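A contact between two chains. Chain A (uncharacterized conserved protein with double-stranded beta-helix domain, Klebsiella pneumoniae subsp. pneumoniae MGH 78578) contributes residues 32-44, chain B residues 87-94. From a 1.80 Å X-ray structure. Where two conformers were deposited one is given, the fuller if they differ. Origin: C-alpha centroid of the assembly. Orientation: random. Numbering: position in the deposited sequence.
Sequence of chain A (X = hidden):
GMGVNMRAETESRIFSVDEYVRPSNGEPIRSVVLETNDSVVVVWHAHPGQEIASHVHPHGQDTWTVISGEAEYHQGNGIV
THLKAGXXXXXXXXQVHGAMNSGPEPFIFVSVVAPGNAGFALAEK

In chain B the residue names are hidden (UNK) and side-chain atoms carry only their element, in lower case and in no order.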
# COMPACT_ATOMS: atom_id res chain seq x y z
N VAL A 32 12.53 5.63 -2.42
CA VAL A 32 11.51 6.34 -1.65
C VAL A 32 10.54 7.13 -2.50
O VAL A 32 10.93 7.97 -3.31
CB VAL A 32 12.17 7.30 -0.64
CG1 VAL A 32 11.12 8.08 0.13
CG2 VAL A 32 13.07 6.52 0.32
N VAL A 33 9.26 6.90 -2.26
CA VAL A 33 8.21 7.62 -2.96
C VAL A 33 7.90 8.88 -2.16
O VAL A 33 7.93 9.99 -2.69
CB VAL A 33 6.96 6.77 -3.12
CG1 VAL A 33 5.78 7.60 -3.72
CG2 VAL A 33 7.28 5.56 -3.97
N LEU A 34 7.63 8.70 -0.87
CA LEU A 34 7.32 9.83 -0.02
C LEU A 34 7.55 9.48 1.45
O LEU A 34 7.11 8.43 1.92
CB LEU A 34 5.85 10.23 -0.22
CG LEU A 34 5.46 11.61 0.38
CD1 LEU A 34 6.01 12.70 -0.50
CD2 LEU A 34 3.96 11.76 0.60
N GLU A 35 8.21 10.42 2.15
CA GLU A 35 8.47 10.29 3.57
C GLU A 35 7.78 11.42 4.29
O GLU A 35 7.92 12.57 3.95
CB GLU A 35 9.97 10.34 3.85
CG GLU A 35 10.32 9.99 5.30
CD GLU A 35 11.78 9.63 5.49
OE1 GLU A 35 12.40 9.13 4.53
OE2 GLU A 35 12.29 9.81 6.62
N THR A 36 6.98 11.07 5.29
CA THR A 36 6.22 12.03 6.10
C THR A 36 6.33 11.51 7.52
O THR A 36 6.83 10.43 7.71
CB THR A 36 4.73 12.09 5.75
OG1 THR A 36 4.09 10.88 6.17
CG2 THR A 36 4.50 12.34 4.24
N ASN A 37 5.83 12.27 8.48
CA ASN A 37 5.82 11.81 9.87
C ASN A 37 4.98 10.56 10.05
O ASN A 37 5.31 9.70 10.89
CB ASN A 37 5.32 12.92 10.80
CG ASN A 37 6.32 14.04 10.93
OD1 ASN A 37 7.54 13.81 10.86
ND2 ASN A 37 5.84 15.25 11.07
N ASP A 38 3.94 10.44 9.24
CA ASP A 38 2.92 9.39 9.43
C ASP A 38 3.31 8.07 8.75
O ASP A 38 2.91 6.99 9.17
CB ASP A 38 1.56 9.87 8.88
CG ASP A 38 1.04 11.11 9.59
OD1 ASP A 38 0.95 11.12 10.83
OD2 ASP A 38 0.77 12.09 8.88
N SER A 39 4.09 8.14 7.67
CA SER A 39 4.53 6.94 6.95
C SER A 39 5.72 7.25 6.05
O SER A 39 5.93 8.39 5.61
CB SER A 39 3.44 6.37 6.02
OG SER A 39 2.26 5.98 6.75
N VAL A 40 6.45 6.20 5.73
CA VAL A 40 7.43 6.21 4.65
C VAL A 40 6.97 5.17 3.62
O VAL A 40 6.70 4.02 3.97
CB VAL A 40 8.85 5.92 5.19
CG1 VAL A 40 9.83 5.75 4.05
CG2 VAL A 40 9.32 7.04 6.12
N VAL A 41 6.85 5.59 2.37
CA VAL A 41 6.33 4.76 1.30
C VAL A 41 7.50 4.54 0.35
O VAL A 41 8.14 5.53 -0.12
CB VAL A 41 5.16 5.48 0.55
CG1 VAL A 41 4.67 4.64 -0.64
CG2 VAL A 41 4.01 5.78 1.51
N VAL A 42 7.81 3.26 0.11
CA VAL A 42 8.98 2.82 -0.66
C VAL A 42 8.54 1.78 -1.72
O VAL A 42 7.66 0.97 -1.47
CB VAL A 42 10.07 2.18 0.28
CG1 VAL A 42 11.22 1.57 -0.50
CG2 VAL A 42 10.57 3.23 1.27
N VAL A 43 9.13 1.87 -2.89
CA VAL A 43 8.96 0.86 -3.94
C VAL A 43 10.23 0.00 -3.94
O VAL A 43 11.35 0.52 -4.14
CB VAL A 43 8.71 1.50 -5.31
CG1 VAL A 43 8.90 0.48 -6.43
CG2 VAL A 43 7.31 2.10 -5.35
N TRP A 44 10.04 -1.30 -3.71
CA TRP A 44 11.09 -2.27 -3.74
C TRP A 44 10.98 -3.17 -4.99
O TRP A 44 9.89 -3.52 -5.41
CB TRP A 44 11.02 -3.15 -2.51
CG TRP A 44 11.41 -2.48 -1.25
CD1 TRP A 44 10.56 -1.99 -0.31
CD2 TRP A 44 12.73 -2.21 -0.80
NE1 TRP A 44 11.27 -1.44 0.72
CE2 TRP A 44 12.61 -1.56 0.46
CE3 TRP A 44 13.99 -2.45 -1.30
CZ2 TRP A 44 13.71 -1.17 1.20
CZ3 TRP A 44 15.11 -2.05 -0.56
CH2 TRP A 44 14.96 -1.42 0.68
N UNK B 87 -0.50 2.33 -9.54
CA UNK B 87 -0.37 3.67 -9.01
C UNK B 87 -0.49 3.64 -7.49
O UNK B 87 -1.24 2.81 -6.92
c UNK B 87 -1.46 4.60 -9.57
o UNK B 87 -2.19 5.50 -11.65
c UNK B 87 -1.22 5.05 -11.00
o UNK B 87 -0.09 4.97 -11.50
N UNK B 88 0.19 4.60 -6.85
CA UNK B 88 0.05 4.89 -5.43
C UNK B 88 -0.61 6.27 -5.32
O UNK B 88 -0.23 7.21 -6.01
c UNK B 88 2.17 3.61 -4.79
c UNK B 88 1.31 5.47 -3.31
c UNK B 88 3.67 3.74 -4.64
c UNK B 88 1.44 4.97 -4.72
N UNK B 89 -1.64 6.34 -4.48
CA UNK B 89 -2.34 7.60 -4.25
C UNK B 89 -2.21 7.93 -2.75
O UNK B 89 -2.53 7.12 -1.89
c UNK B 89 -3.81 7.46 -4.66
N UNK B 90 -1.75 9.13 -2.44
CA UNK B 90 -1.53 9.51 -1.04
C UNK B 90 -2.39 10.69 -0.65
O UNK B 90 -2.37 11.69 -1.33
c UNK B 90 0.10 10.39 0.65
c UNK B 90 -0.05 9.83 -0.77
c UNK B 90 2.27 8.68 -0.75
c UNK B 90 0.78 8.56 -1.00
N UNK B 91 -3.11 10.56 0.47
CA UNK B 91 -3.80 11.69 1.10
C UNK B 91 -3.10 11.98 2.43
O UNK B 91 -3.04 11.12 3.28
c UNK B 91 -5.27 11.34 1.34
N UNK B 92 -2.52 13.16 2.58
CA UNK B 92 -1.90 13.58 3.83
C UNK B 92 -3.02 14.00 4.79
O UNK B 92 -4.15 14.16 4.35
c UNK B 92 2.29 15.55 1.72
c UNK B 92 1.08 15.71 2.60
c UNK B 92 -0.96 14.77 3.59
n UNK B 92 2.99 16.90 1.55
c UNK B 92 0.28 14.42 2.78
N UNK B 93 -2.72 14.20 6.09
CA UNK B 93 -3.76 14.65 7.01
C UNK B 93 -4.58 15.82 6.50
O UNK B 93 -4.02 16.82 6.04
c UNK B 93 -1.44 13.98 6.81
c UNK B 93 -1.84 14.08 8.24
c UNK B 93 -2.98 15.02 8.25
N UNK B 94 -5.89 15.69 6.56
CA UNK B 94 -6.78 16.76 6.15
C UNK B 94 -7.12 16.82 4.66
O UNK B 94 -7.92 17.65 4.23

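Position 87 of chain B carries four side-chain atoms: a carbon, then a second carbon bearing two oxygens. That short carboxylate is aspartate, B:Asp87. It lies out of reach of the chain A stretch, and both its oxygens are hydrogen-bonded elsewhere in the structure, which lets a charged group be buried here.

Position 88 has four carbons, forked at the first, with one arm two carbons long. The tip of the long arm sits among three valines of chain A. This is isoleucine, B:Ile88. Its CD1 lies 4.1 Å from CG2 of A:Val33, 4.2 Å from CG1 of A:Val41 and 4.1 Å from CG2 of A:Val43, so a single methyl group fills the space between them.

Position 89 has one side-chain carbon and no contact with the chain A stretch: alanine, B:Ala89. The alternation of an extended strand takes it out of reach, into a buried setting where a small apolar group fits.

At position 90 the forked four-carbon pattern returns, its long arm again directed at apolar groups of chain A. B:Ile90 places CD1 3.8 Å from CD2 of A:Leu34 and 4.1 Å from CG2 of A:Val41. Like B:Ile88, it has chi1 in m and chi2 in t, so the two long arms extend similarly.

Position 91 repeats the single carbon: B:Ala91. As at position 89, alternation takes it out of reach of the chain A stretch, and a lone methyl, being apolar, suits a buried site.

Position 92 shows four carbons in a row ending in nitrogen, the mark of lysine. The CB of B:Lys92 points sideways, but the extended chain brings CE to 4.3 Å from CD2 of A:Leu34, while NZ of B:Lys92 lies 5.3 Å from that CD2, beyond contact distance.

Position 93 has three carbons closing a ring onto the backbone N, which defines proline. B:Pro93 puts CG 3.3 Å from OD2 of A:Asp38, and its rigid ring suits the exposed segment after the strand.

Position 94 has no side chain. With phi/psi of 86/-4, a CB would be jammed against the preceding carbonyl oxygen, so glycine, B:Gly94, suits this backbone.

The contact works by apolar packing, without hydrogen bonds between the stretches. Strands 40-44 and 87-91 run nearly antiparallel, their axes 10.5 Å apart, leaving room for side chains between them. B:Ile88 and B:Ile90 fill it against the valines and A:Leu34, while B:Lys92 and B:Pro93 extend the contact beyond the strand.

Chain B, residues 87-94: DIAIAKPG
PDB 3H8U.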